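Local atomic coordinates of lactoylglutathione lyase (Pseudomonas aeruginosa, PDB entry 4MTS), a protein that belongs to the glyoxalase/bleomycin resistance/dioxygenase superfamily and binds metal ions, here nickel and zinc, in sites built jointly by its two subunits. Residues 107-111 with 122-128; 1-5 with 49-54; 19-25 with 88-94. One frame throughout, in Å; residues are numbered along the deposited sequence.

Overall arrangement
From the N terminus, residues 1-5 enter strand 2-9, and interaction 2 closes the first long loop when 49-54 comes back beside them, in the N-terminal four-stranded sheet. Interaction 3 opens inside that loop, at the end of helix 13-23, and closes beyond it at 88-94, so the two cross; it ties the helix of the first beta-alpha-beta-beta-beta module to that of the second. Interaction 1 follows in series at the open end of the hairpin of strands 109-114 and 120-125. It touches interaction 3, Leu123 CD2 lying 4.0 Å from Leu24 CD2. Interactions 1 and 2, centres 22 Å apart, both reach the second subunit and carry metal ligands.

Interaction 1. Residues 107-111 with 122-128; sequences RSVIA and ELIQKGT. With NI (nickel (II) ion), chain E.
Build strands 109-111 and 122-125 as the antiparallel arms of a beta hairpin, axes 4.8 Å apart at 160°, with 107-108 and 126-128 as loop. Ala111 and Leu123 form a hydrogen-bonded pair (Ala111 N to Leu123 O 3.0 Å, Leu123 N to Ala111 O 2.8 Å); Ile110 and Ile124 are the neighbouring non-hydrogen-bonded pair, CA atoms 4.7 Å apart. Gln125 N continues the ladder to Val109 O at 2.9 Å. Beyond it Gly127 turns the chain at positive phi, and Thr128, chi1 p, takes over: its OG1 accepts from Val109 N (3.1 Å) and donates to Gln125 O (2.7 Å). Ile110 and Ile124, both m,t, share one face, CG1 atoms 4.2 Å apart; Ala111 CB and Leu123 CB meet at 4.1 Å on the other, which helix 82-91 covers. Val109, chi1 t, sets CG1 3.4 Å from OE1 of Gln125 (chi1 t, chi2 t), which accepts a hydrogen bond from Ala82 N. Glu122, t,t with chi3 60°, extends OE1 to nickel at 2.1 Å, beside His74 and, from the second subunit, His5 and Glu56. Glu122 shares the face of Ile110 and Ile124, and its carboxylate makes the hairpin part of a metal site between two subunits.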
ATOM      1  N   ARG A 107     -18.388  -8.518 -12.140  1.00 44.95           N
ATOM      2  CA  ARG A 107     -18.955  -7.428 -12.942  1.00 43.18           C
ATOM      3  C   ARG A 107     -18.185  -6.095 -12.831  1.00 41.87           C
ATOM      4  O   ARG A 107     -18.586  -5.098 -13.438  1.00 40.69           O
ATOM      5  CB  ARG A 107     -20.436  -7.238 -12.592  1.00 46.10           C
ATOM      6  CG  ARG A 107     -21.326  -8.383 -13.079  1.00 62.22           C
ATOM      7  CD  ARG A 107     -22.792  -8.104 -12.826  1.00 75.05           C
ATOM      8  NE  ARG A 107     -23.305  -7.043 -13.691  1.00 83.31           N
ATOM      9  CZ  ARG A 107     -24.339  -6.269 -13.386  1.00 99.37           C
ATOM     10  NH1 ARG A 107     -24.977  -6.423 -12.232  1.00 86.45           N
ATOM     11  NH2 ARG A 107     -24.741  -5.327 -14.231  1.00 87.96           N
ATOM     12  N   SER A 108     -17.087  -6.067 -12.056  1.00 35.08           N
ATOM     13  CA  SER A 108     -16.281  -4.857 -11.935  1.00 32.29           C
ATOM     14  C   SER A 108     -15.357  -4.699 -13.147  1.00 28.43           C
ATOM     15  O   SER A 108     -14.793  -5.683 -13.631  1.00 26.74           O
ATOM     16  CB  SER A 108     -15.479  -4.858 -10.635  1.00 38.10           C
ATOM     17  OG  SER A 108     -14.711  -6.043 -10.519  1.00 49.15           O
ATOM     18  N   VAL A 109     -15.264  -3.473 -13.676  1.00 21.89           N
ATOM     19  CA  VAL A 109     -14.405  -3.127 -14.802  1.00 19.87           C
ATOM     20  C   VAL A 109     -13.050  -2.780 -14.152  1.00 20.92           C
ATOM     21  O   VAL A 109     -12.994  -1.885 -13.306  1.00 19.33           O
ATOM     22  CB  VAL A 109     -14.973  -1.956 -15.658  1.00 25.14           C
ATOM     23  CG1 VAL A 109     -13.980  -1.527 -16.746  1.00 24.46           C
ATOM     24  CG2 VAL A 109     -16.330  -2.321 -16.272  1.00 25.35           C
ATOM     25  N   ILE A 110     -12.015  -3.581 -14.458  1.00 18.90           N
ATOM     26  CA  ILE A 110     -10.673  -3.457 -13.886  1.00 18.23           C
ATOM     27  C   ILE A 110      -9.627  -3.410 -15.000  1.00 20.40           C
ATOM     28  O   ILE A 110      -9.825  -3.966 -16.085  1.00 20.43           O
ATOM     29  CB  ILE A 110     -10.411  -4.658 -12.884  1.00 22.15           C
ATOM     30  CG1 ILE A 110     -11.407  -4.599 -11.681  1.00 22.54           C
ATOM     31  CG2 ILE A 110      -8.959  -4.691 -12.372  1.00 24.77           C
ATOM     32  CD1 ILE A 110     -11.389  -5.753 -10.770  1.00 38.41           C
ATOM     33  N   ALA A 111      -8.489  -2.794 -14.697  1.00 13.05           N
ATOM     34  CA  ALA A 111      -7.331  -2.745 -15.576  1.00 12.08           C
ATOM     35  C   ALA A 111      -6.104  -2.773 -14.663  1.00 16.90           C
ATOM     36  O   ALA A 111      -6.210  -2.500 -13.462  1.00 14.95           O
ATOM     37  CB  ALA A 111      -7.332  -1.442 -16.373  1.00 12.22           C
ATOM     38  N   GLU A 122      -3.697  -1.243  -9.788  1.00 10.38           N
ATOM     39  CA  GLU A 122      -5.003  -1.776 -10.165  1.00 11.22           C
ATOM     40  C   GLU A 122      -5.967  -0.619 -10.339  1.00 15.72           C
ATOM     41  O   GLU A 122      -6.165   0.194  -9.421  1.00 15.50           O
ATOM     42  CB  GLU A 122      -5.482  -2.721  -9.046  1.00 12.45           C
ATOM     43  CG  GLU A 122      -6.839  -3.385  -9.299  1.00 16.45           C
ATOM     44  CD  GLU A 122      -7.158  -4.426  -8.247  1.00 22.67           C
ATOM     45  OE1 GLU A 122      -7.234  -4.054  -7.058  1.00 12.15           O
ATOM     46  OE2 GLU A 122      -7.214  -5.629  -8.592  1.00 26.59           O
ATOM     47  N   LEU A 123      -6.583  -0.545 -11.508  1.00 10.65           N
ATOM     48  CA  LEU A 123      -7.608   0.484 -11.757  1.00 11.04           C
ATOM     49  C   LEU A 123      -8.982  -0.152 -11.637  1.00 15.45           C
ATOM     50  O   LEU A 123      -9.231  -1.179 -12.259  1.00 16.14           O
ATOM     51  CB  LEU A 123      -7.436   1.095 -13.159  1.00 10.95           C
ATOM     52  CG  LEU A 123      -6.063   1.614 -13.532  1.00 15.74           C
ATOM     53  CD1 LEU A 123      -6.080   2.197 -14.964  1.00 17.57           C
ATOM     54  CD2 LEU A 123      -5.543   2.643 -12.513  1.00 16.82           C
ATOM     55  N   ILE A 124      -9.858   0.434 -10.832  1.00 13.16           N
ATOM     56  CA  ILE A 124     -11.213  -0.097 -10.629  1.00 12.38           C
ATOM     57  C   ILE A 124     -12.197   0.982 -11.006  1.00 17.84           C
ATOM     58  O   ILE A 124     -12.205   2.055 -10.406  1.00 17.45           O
ATOM     59  CB  ILE A 124     -11.439  -0.641  -9.195  1.00 15.29           C
ATOM     60  CG1 ILE A 124     -10.350  -1.677  -8.840  1.00 14.96           C
ATOM     61  CG2 ILE A 124     -12.879  -1.254  -9.084  1.00 16.27           C
ATOM     62  CD1 ILE A 124     -10.440  -2.312  -7.386  1.00 18.90           C
ATOM     63  N   GLN A 125     -12.990   0.735 -12.046  1.00 16.39           N
ATOM     64  CA  GLN A 125     -13.955   1.726 -12.520  1.00 17.53           C
ATOM     65  C   GLN A 125     -15.060   2.008 -11.510  1.00 23.53           C
ATOM     66  O   GLN A 125     -15.691   1.074 -11.017  1.00 24.55           O
ATOM     67  CB  GLN A 125     -14.551   1.274 -13.865  1.00 18.80           C
ATOM     68  CG  GLN A 125     -15.413   2.351 -14.531  1.00 24.84           C
ATOM     69  CD  GLN A 125     -15.491   2.032 -15.989  1.00 31.47           C
ATOM     70  OE1 GLN A 125     -14.468   1.854 -16.656  1.00 21.88           O
ATOM     71  NE2 GLN A 125     -16.701   1.876 -16.490  1.00 26.29           N
ATOM     72  N   LYS A 126     -15.316   3.297 -11.232  1.00 23.67           N
ATOM     73  CA  LYS A 126     -16.337   3.781 -10.293  1.00 25.59           C
ATOM     74  C   LYS A 126     -17.709   3.205 -10.599  1.00 35.40           C
ATOM     75  O   LYS A 126     -18.096   3.105 -11.771  1.00 34.87           O
ATOM     76  CB  LYS A 126     -16.375   5.317 -10.274  1.00 28.62           C
ATOM     77  CG  LYS A 126     -16.904   5.896  -8.963  1.00 48.86           C
ATOM     78  CD  LYS A 126     -16.793   7.414  -8.928  1.00 61.01           C
ATOM     79  CE  LYS A 126     -17.733   8.021  -7.914  1.00 74.18           C
ATOM     80  NZ  LYS A 126     -17.610   9.503  -7.863  1.00 85.94           N
ATOM     81  N   GLY A 127     -18.380   2.760  -9.539  1.00 35.47           N
ATOM     82  CA  GLY A 127     -19.696   2.142  -9.586  1.00 36.49           C
ATOM     83  C   GLY A 127     -19.669   0.627  -9.667  1.00 44.64           C
ATOM     84  O   GLY A 127     -20.561  -0.038  -9.125  1.00 46.61           O
ATOM     85  N   THR A 128     -18.645   0.072 -10.340  1.00 40.74           N
ATOM     86  CA  THR A 128     -18.505  -1.366 -10.595  1.00 40.51           C
ATOM     87  C   THR A 128     -17.916  -2.187  -9.437  1.00 45.81           C
ATOM     88  O   THR A 128     -18.168  -3.396  -9.377  1.00 46.23           O
ATOM     89  CB  THR A 128     -17.711  -1.619 -11.891  1.00 41.67           C
ATOM     90  OG1 THR A 128     -16.311  -1.466 -11.622  1.00 34.76           O
ATOM     91  CG2 THR A 128     -18.160  -0.743 -13.070  1.00 39.20           C
TER
HETATM   92 NI    NI E 203      -7.003  -5.116  -5.239  1.00 12.46          NI

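Interaction 2. Residues 1-5 with 49-54; sequences MRILH and ERAAAA. With ZN (zinc ion), chain F.
This is the parallel pairing of strand 2-9 with the start of strand 54-60 in the N-terminal beta-alpha-beta-beta-beta module; the second subunit extends the sheet across the interface. Residues 49-53 are an irregular loop. Leu4 lies opposite Ala53 (CA-CA 4.5 Å) and His5 opposite Ala54 (4.7 Å), and Ala54 N donates to Leu4 O at 3.0 Å. Arg2, which loses most surface, has chi1 p, then t,t, and reaches into the turn, where NH1 and NH2 both donate to Glu49 O at 3.0 Å; Arg50 O lies over one guanidinium face. Arg2 NE forms a salt bridge with Glu78 of the second subunit. Ala53 fits against the strand, its CB 3.6 Å from Ile3 O and 4.1 Å from Ile3 CG2. Water 1 bridges strand and turn, hydrogen-bonded to Leu4 O (2.7 Å) and Glu49 O (2.9 Å). His5, chi1 p and chi2 -98°, brings its CA 3.0 Å from Ala54 O. Water 2 accepts from His5 ND1 (2.7 Å) and donates to Glu49 OE2 (2.9 Å), a carboxylate also paired with Arg30. His5 NE2 binds zinc at 2.0 Å, in a site with Glu122 and His74 of the second subunit and water 3, 1.9 Å from the ion.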
ATOM      1  N   MET A   1      -8.268   6.088  14.615  1.00 20.37           N
ATOM      2  CA  MET A   1      -7.158   5.469  13.893  1.00 18.48           C
ATOM      3  C   MET A   1      -7.436   5.574  12.432  1.00 18.60           C
ATOM      4  O   MET A   1      -8.603   5.640  12.018  1.00 16.10           O
ATOM      5  CB  MET A   1      -7.007   3.986  14.266  1.00 21.52           C
ATOM      6  CG  MET A   1      -6.270   3.756  15.570  1.00 27.35           C
ATOM      7  SD  MET A   1      -6.331   2.020  16.061  1.00 32.01           S
ATOM      8  CE  MET A   1      -4.743   1.532  15.738  1.00 28.83           C
ATOM      9  N   ARG A   2      -6.366   5.607  11.614  1.00 13.64           N
ATOM     10  CA  ARG A   2      -6.571   5.649  10.165  1.00 11.45           C
ATOM     11  C   ARG A   2      -5.326   5.150   9.462  1.00 13.51           C
ATOM     12  O   ARG A   2      -4.229   5.151  10.034  1.00 13.22           O
ATOM     13  CB  ARG A   2      -6.978   7.064   9.661  1.00 13.18           C
ATOM     14  CG  ARG A   2      -5.872   8.129   9.689  1.00 12.05           C
ATOM     15  CD  ARG A   2      -6.467   9.500   9.368  1.00 20.23           C
ATOM     16  NE  ARG A   2      -5.442  10.535   9.424  1.00 25.46           N
ATOM     17  CZ  ARG A   2      -4.879  11.106   8.364  1.00 25.82           C
ATOM     18  NH1 ARG A   2      -5.217  10.729   7.141  1.00 18.40           N
ATOM     19  NH2 ARG A   2      -3.937  12.026   8.523  1.00 24.08           N
ATOM     20  N   ILE A   3      -5.494   4.731   8.217  1.00  9.90           N
ATOM     21  CA  ILE A   3      -4.351   4.349   7.376  1.00  9.77           C
ATOM     22  C   ILE A   3      -3.772   5.651   6.820  1.00 13.31           C
ATOM     23  O   ILE A   3      -4.492   6.461   6.237  1.00 13.82           O
ATOM     24  CB  ILE A   3      -4.796   3.378   6.240  1.00 12.00           C
ATOM     25  CG1 ILE A   3      -5.248   2.041   6.867  1.00 12.90           C
ATOM     26  CG2 ILE A   3      -3.636   3.146   5.244  1.00 12.29           C
ATOM     27  CD1 ILE A   3      -5.886   1.014   5.876  1.00 11.39           C
ATOM     28  N   LEU A   4      -2.460   5.843   6.973  1.00 11.11           N
ATOM     29  CA  LEU A   4      -1.808   7.086   6.541  1.00 10.61           C
ATOM     30  C   LEU A   4      -1.160   6.962   5.157  1.00 12.58           C
ATOM     31  O   LEU A   4      -1.309   7.876   4.345  1.00 11.62           O
ATOM     32  CB  LEU A   4      -0.747   7.525   7.548  1.00 10.98           C
ATOM     33  CG  LEU A   4      -1.266   7.936   8.935  1.00 15.69           C
ATOM     34  CD1 LEU A   4      -0.119   8.138   9.859  1.00 16.19           C
ATOM     35  CD2 LEU A   4      -2.050   9.213   8.859  1.00 18.08           C
ATOM     36  N   HIS A   5      -0.402   5.874   4.911  1.00  8.27           N
ATOM     37  CA  HIS A   5       0.270   5.722   3.617  1.00  7.33           C
ATOM     38  C   HIS A   5       0.836   4.337   3.434  1.00  8.29           C
ATOM     39  O   HIS A   5       0.929   3.568   4.383  1.00  7.77           O
ATOM     40  CB  HIS A   5       1.425   6.769   3.405  1.00  7.34           C
ATOM     41  CG  HIS A   5       2.502   6.762   4.459  1.00  9.94           C
ATOM     42  ND1 HIS A   5       2.488   7.683   5.502  1.00 12.28           N
ATOM     43  CD2 HIS A   5       3.611   5.995   4.583  1.00 11.02           C
ATOM     44  CE1 HIS A   5       3.565   7.431   6.230  1.00 11.54           C
ATOM     45  NE2 HIS A   5       4.278   6.445   5.717  1.00 11.36           N
ATOM     46  N   GLU A  49      -2.792  14.875   2.859  1.00 14.82           N
ATOM     47  CA  GLU A  49      -2.409  13.781   3.764  1.00 14.81           C
ATOM     48  C   GLU A  49      -3.265  13.756   5.032  1.00 18.16           C
ATOM     49  O   GLU A  49      -3.458  12.685   5.606  1.00 16.87           O
ATOM     50  CB  GLU A  49      -0.941  13.885   4.173  1.00 16.40           C
ATOM     51  CG  GLU A  49       0.018  13.364   3.124  1.00 20.82           C
ATOM     52  CD  GLU A  49       1.442  13.555   3.584  1.00 36.74           C
ATOM     53  OE1 GLU A  49       1.974  14.675   3.406  1.00 26.74           O
ATOM     54  OE2 GLU A  49       1.979  12.629   4.235  1.00 27.97           O
ATOM     55  N   ARG A  50      -3.754  14.933   5.492  1.00 16.12           N
ATOM     56  CA  ARG A  50      -4.598  15.020   6.682  1.00 17.55           C
ATOM     57  C   ARG A  50      -5.957  14.343   6.486  1.00 20.50           C
ATOM     58  O   ARG A  50      -6.580  13.931   7.460  1.00 20.24           O
ATOM     59  CB  ARG A  50      -4.844  16.506   7.046  1.00 22.19           C
ATOM     60  CG  ARG A  50      -3.727  17.100   7.888  1.00 44.46           C
ATOM     61  CD  ARG A  50      -3.825  18.613   7.974  1.00 66.71           C
ATOM     62  NE  ARG A  50      -2.933  19.160   9.001  1.00 85.87           N
ATOM     63  CZ  ARG A  50      -3.284  19.368  10.267  1.00104.77           C
ATOM     64  NH1 ARG A  50      -4.512  19.076  10.681  1.00 92.02           N
ATOM     65  NH2 ARG A  50      -2.408  19.867  11.131  1.00 94.01           N
ATOM     66  N   ALA A  51      -6.406  14.246   5.232  1.00 16.71           N
ATOM     67  CA  ALA A  51      -7.726  13.760   4.835  1.00 16.85           C
ATOM     68  C   ALA A  51      -7.771  12.319   4.319  1.00 19.19           C
ATOM     69  O   ALA A  51      -8.853  11.691   4.317  1.00 16.56           O
ATOM     70  CB  ALA A  51      -8.284  14.685   3.767  1.00 17.93           C
ATOM     71  N   ALA A  52      -6.638  11.810   3.794  1.00 12.62           N
ATOM     72  CA  ALA A  52      -6.689  10.492   3.184  1.00 12.33           C
ATOM     73  C   ALA A  52      -5.335   9.855   3.125  1.00 15.18           C
ATOM     74  O   ALA A  52      -4.306  10.547   3.219  1.00 12.73           O
ATOM     75  CB  ALA A  52      -7.237  10.618   1.760  1.00 12.36           C
ATOM     76  N   ALA A  53      -5.346   8.533   2.887  1.00 11.78           N
ATOM     77  CA  ALA A  53      -4.106   7.769   2.715  1.00 10.01           C
ATOM     78  C   ALA A  53      -3.427   8.192   1.424  1.00 12.45           C
ATOM     79  O   ALA A  53      -4.080   8.473   0.408  1.00 13.25           O
ATOM     80  CB  ALA A  53      -4.396   6.278   2.674  1.00 10.43           C
ATOM     81  N   ALA A  54      -2.093   8.268   1.477  1.00  8.68           N
ATOM     82  CA  ALA A  54      -1.266   8.664   0.345  1.00  8.72           C
ATOM     83  C   ALA A  54      -0.291   7.549   0.010  1.00 13.60           C
ATOM     84  O   ALA A  54      -0.205   6.533   0.729  1.00 11.13           O
ATOM     85  CB  ALA A  54      -0.500   9.922   0.714  1.00  9.64           C
TER
HETATM   86 ZN    ZN F 201       6.029   5.715   6.421  1.00 15.76          ZN
HETATM   87  O   HOH W   1      -1.782  10.406   5.106  1.00 14.13           O
HETATM   88  O   HOH W   2       1.218  10.116   5.437  1.00 20.88           O
HETATM   89  O   HOH W   3       7.567   6.800   6.158  1.00 27.06           O

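Interaction 3. Residues 19-25 with 88-94; sequences FYTRALD and RARALGY
Here the C-terminal ends of two helices meet, one from each beta-alpha-beta-beta-beta module of the glyoxalase-type fold. Residues 19-23 make a wider pi-type turn (Leu24 N to Phe19 O weak, 3.3 Å), and Asp25 takes positive phi; helix 82-91 ends in a Schellman motif, where Gly93 takes positive phi and sends Tyr94 (chi1 m) back toward the first helix. Ala23 is the small bump: its CA lies 5.1 Å from Ala89 CA, its CB in a hollow between Ala89 CA (4.4 Å), Leu92 CD1 (4.2 Å) and Tyr94 CD2 (3.8 Å). Next to it Phe19, chi1 t, drives its edge into the face of Tyr94: a T-shaped stack, centroids 5.0 Å apart, planes at 86°, with Phe19 CD1 3.5 Å from Tyr94 CG. Pro116 borders both rings. At the solvent side Arg88 extends t,t,t, and its NE and NH2 each donate to Arg22 O at 2.8 Å. Asp25 adds a salt bridge by charge alone, OD1 2.8 Å from Arg88 NH2 but well out of the guanidinium plane.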
ATOM      1  N   PHE A  19       5.287   9.285 -13.659  1.00 12.64           N
ATOM      2  CA  PHE A  19       4.188   8.315 -13.832  1.00 11.76           C
ATOM      3  C   PHE A  19       2.996   8.681 -12.966  1.00 13.24           C
ATOM      4  O   PHE A  19       1.882   8.757 -13.476  1.00 13.18           O
ATOM      5  CB  PHE A  19       4.670   6.896 -13.511  1.00 12.87           C
ATOM      6  CG  PHE A  19       3.571   5.856 -13.498  1.00 14.42           C
ATOM      7  CD1 PHE A  19       3.137   5.261 -14.683  1.00 18.31           C
ATOM      8  CD2 PHE A  19       2.992   5.447 -12.303  1.00 15.38           C
ATOM      9  CE1 PHE A  19       2.112   4.300 -14.671  1.00 18.67           C
ATOM     10  CE2 PHE A  19       1.962   4.494 -12.294  1.00 17.44           C
ATOM     11  CZ  PHE A  19       1.528   3.926 -13.475  1.00 16.42           C
ATOM     12  N   TYR A  20       3.195   8.793 -11.622  1.00  8.09           N
ATOM     13  CA  TYR A  20       2.071   9.060 -10.741  1.00  8.67           C
ATOM     14  C   TYR A  20       1.330  10.345 -11.023  1.00 12.76           C
ATOM     15  O   TYR A  20       0.100  10.361 -10.944  1.00 11.87           O
ATOM     16  CB  TYR A  20       2.466   8.900  -9.250  1.00  9.86           C
ATOM     17  CG  TYR A  20       2.722   7.433  -8.962  1.00 10.41           C
ATOM     18  CD1 TYR A  20       1.663   6.543  -8.796  1.00 12.25           C
ATOM     19  CD2 TYR A  20       4.015   6.916  -8.983  1.00 10.40           C
ATOM     20  CE1 TYR A  20       1.890   5.179  -8.598  1.00 12.54           C
ATOM     21  CE2 TYR A  20       4.252   5.551  -8.832  1.00 10.58           C
ATOM     22  CZ  TYR A  20       3.183   4.691  -8.605  1.00 13.87           C
ATOM     23  OH  TYR A  20       3.411   3.344  -8.411  1.00 13.81           O
ATOM     24  N   THR A  21       2.068  11.411 -11.396  1.00 11.60           N
ATOM     25  CA  THR A  21       1.412  12.688 -11.668  1.00 11.80           C
ATOM     26  C   THR A  21       0.847  12.772 -13.070  1.00 16.17           C
ATOM     27  O   THR A  21      -0.225  13.337 -13.219  1.00 18.18           O
ATOM     28  CB  THR A  21       2.340  13.904 -11.394  1.00 13.40           C
ATOM     29  OG1 THR A  21       3.460  13.839 -12.284  1.00 14.58           O
ATOM     30  CG2 THR A  21       2.799  13.980  -9.950  1.00 15.43           C
ATOM     31  N   ARG A  22       1.578  12.301 -14.090  1.00 16.17           N
ATOM     32  CA  ARG A  22       1.134  12.413 -15.494  1.00 16.31           C
ATOM     33  C   ARG A  22       0.119  11.352 -15.897  1.00 21.65           C
ATOM     34  O   ARG A  22      -0.937  11.694 -16.432  1.00 22.28           O
ATOM     35  CB  ARG A  22       2.305  12.372 -16.472  1.00 15.94           C
ATOM     36  CG  ARG A  22       3.319  13.497 -16.388  1.00 28.38           C
ATOM     37  CD  ARG A  22       4.182  13.467 -17.649  1.00 43.70           C
ATOM     38  NE  ARG A  22       5.614  13.299 -17.383  1.00 55.37           N
ATOM     39  CZ  ARG A  22       6.549  13.176 -18.329  1.00 76.74           C
ATOM     40  NH1 ARG A  22       6.212  13.187 -19.614  1.00 70.36           N
ATOM     41  NH2 ARG A  22       7.824  13.022 -17.996  1.00 56.11           N
ATOM     42  N   ALA A  23       0.470  10.061 -15.731  1.00 18.61           N
ATOM     43  CA  ALA A  23      -0.440   8.979 -16.094  1.00 17.93           C
ATOM     44  C   ALA A  23      -1.626   8.882 -15.135  1.00 21.18           C
ATOM     45  O   ALA A  23      -2.754   8.610 -15.575  1.00 21.36           O
ATOM     46  CB  ALA A  23       0.316   7.651 -16.160  1.00 18.89           C
ATOM     47  N   LEU A  24      -1.398   9.111 -13.834  1.00 15.07           N
ATOM     48  CA  LEU A  24      -2.470   8.958 -12.834  1.00 14.45           C
ATOM     49  C   LEU A  24      -3.064  10.220 -12.227  1.00 18.07           C
ATOM     50  O   LEU A  24      -3.931  10.118 -11.360  1.00 17.02           O
ATOM     51  CB  LEU A  24      -2.061   7.953 -11.743  1.00 14.63           C
ATOM     52  CG  LEU A  24      -1.817   6.511 -12.237  1.00 20.32           C
ATOM     53  CD1 LEU A  24      -1.086   5.670 -11.165  1.00 20.66           C
ATOM     54  CD2 LEU A  24      -3.157   5.825 -12.648  1.00 20.89           C
ATOM     55  N   ASP A  25      -2.624  11.415 -12.654  1.00 14.60           N
ATOM     56  CA  ASP A  25      -3.220  12.643 -12.136  1.00 13.88           C
ATOM     57  C   ASP A  25      -3.146  12.816 -10.625  1.00 14.75           C
ATOM     58  O   ASP A  25      -3.934  13.545 -10.047  1.00 13.01           O
ATOM     59  CB  ASP A  25      -4.639  12.905 -12.688  1.00 18.19           C
ATOM     60  CG  ASP A  25      -4.647  13.050 -14.201  1.00 33.63           C
ATOM     61  OD1 ASP A  25      -3.779  13.784 -14.738  1.00 36.69           O
ATOM     62  OD2 ASP A  25      -5.465  12.389 -14.848  1.00 34.31           O
ATOM     63  N   ARG A  88      -4.515   6.682 -21.830  1.00 22.15           N
ATOM     64  CA  ARG A  88      -3.658   7.804 -21.391  1.00 21.30           C
ATOM     65  C   ARG A  88      -2.261   7.247 -21.043  1.00 24.85           C
ATOM     66  O   ARG A  88      -1.258   7.747 -21.557  1.00 23.74           O
ATOM     67  CB  ARG A  88      -4.294   8.552 -20.212  1.00 23.49           C
ATOM     68  CG  ARG A  88      -3.528   9.802 -19.758  1.00 28.49           C
ATOM     69  CD  ARG A  88      -4.157  10.439 -18.532  1.00 39.10           C
ATOM     70  NE  ARG A  88      -3.307  11.482 -17.952  1.00 47.27           N
ATOM     71  CZ  ARG A  88      -3.620  12.775 -17.896  1.00 73.19           C
ATOM     72  NH1 ARG A  88      -4.780  13.207 -18.377  1.00 65.27           N
ATOM     73  NH2 ARG A  88      -2.778  13.645 -17.352  1.00 62.95           N
ATOM     74  N   ALA A  89      -2.199   6.180 -20.213  1.00 21.54           N
ATOM     75  CA  ALA A  89      -0.927   5.525 -19.860  1.00 20.57           C
ATOM     76  C   ALA A  89      -0.191   5.070 -21.105  1.00 23.36           C
ATOM     77  O   ALA A  89       0.995   5.351 -21.249  1.00 19.83           O
ATOM     78  CB  ALA A  89      -1.182   4.321 -18.953  1.00 21.29           C
ATOM     79  N   ARG A  90      -0.893   4.361 -22.013  1.00 22.05           N
ATOM     80  CA  ARG A  90      -0.285   3.849 -23.242  1.00 22.54           C
ATOM     81  C   ARG A  90       0.332   4.973 -24.102  1.00 25.96           C
ATOM     82  O   ARG A  90       1.485   4.849 -24.535  1.00 25.38           O
ATOM     83  CB  ARG A  90      -1.320   3.050 -24.059  1.00 25.90           C
ATOM     84  CG  ARG A  90      -0.986   1.573 -24.159  1.00 31.89           C
ATOM     85  CD  ARG A  90      -1.952   0.840 -25.082  1.00 32.55           C
ATOM     86  NE  ARG A  90      -2.377  -0.430 -24.501  1.00 33.76           N
ATOM     87  CZ  ARG A  90      -3.540  -0.603 -23.890  1.00 38.46           C
ATOM     88  NH1 ARG A  90      -4.416   0.389 -23.824  1.00 34.36           N
ATOM     89  NH2 ARG A  90      -3.845  -1.776 -23.359  1.00 32.34           N
ATOM     90  N   ALA A  91      -0.422   6.080 -24.275  1.00 23.87           N
ATOM     91  CA  ALA A  91      -0.046   7.242 -25.080  1.00 24.75           C
ATOM     92  C   ALA A  91       1.181   7.921 -24.478  1.00 29.07           C
ATOM     93  O   ALA A  91       2.038   8.404 -25.202  1.00 27.31           O
ATOM     94  CB  ALA A  91      -1.224   8.207 -25.180  1.00 25.28           C
ATOM     95  N   LEU A  92       1.303   7.870 -23.152  1.00 26.61           N
ATOM     96  CA  LEU A  92       2.446   8.409 -22.427  1.00 26.87           C
ATOM     97  C   LEU A  92       3.626   7.432 -22.413  1.00 29.45           C
ATOM     98  O   LEU A  92       4.694   7.763 -21.907  1.00 29.80           O
ATOM     99  CB  LEU A  92       2.035   8.802 -20.997  1.00 26.96           C
ATOM    100  CG  LEU A  92       1.259  10.087 -20.861  1.00 31.96           C
ATOM    101  CD1 LEU A  92       0.485  10.108 -19.568  1.00 32.32           C
ATOM    102  CD2 LEU A  92       2.189  11.298 -20.965  1.00 33.20           C
ATOM    103  N   GLY A  93       3.440   6.247 -22.980  1.00 24.98           N
ATOM    104  CA  GLY A  93       4.501   5.248 -23.038  1.00 23.88           C
ATOM    105  C   GLY A  93       4.618   4.362 -21.814  1.00 25.50           C
ATOM    106  O   GLY A  93       5.640   3.696 -21.629  1.00 27.06           O
ATOM    107  N   TYR A  94       3.582   4.326 -20.964  1.00 19.20           N
ATOM    108  CA  TYR A  94       3.626   3.435 -19.790  1.00 17.95           C
ATOM    109  C   TYR A  94       2.963   2.081 -20.072  1.00 22.02           C
ATOM    110  O   TYR A  94       2.224   1.960 -21.038  1.00 19.28           O
ATOM    111  CB  TYR A  94       3.042   4.121 -18.557  1.00 17.96           C
ATOM    112  CG  TYR A  94       3.821   5.353 -18.157  1.00 16.93           C
ATOM    113  CD1 TYR A  94       5.122   5.253 -17.671  1.00 18.40           C
ATOM    114  CD2 TYR A  94       3.254   6.615 -18.252  1.00 18.22           C
ATOM    115  CE1 TYR A  94       5.843   6.388 -17.303  1.00 18.32           C
ATOM    116  CE2 TYR A  94       3.943   7.752 -17.841  1.00 18.76           C
ATOM    117  CZ  TYR A  94       5.245   7.638 -17.390  1.00 22.14           C
ATOM    118  OH  TYR A  94       5.930   8.777 -17.042  1.00 18.99           O
TER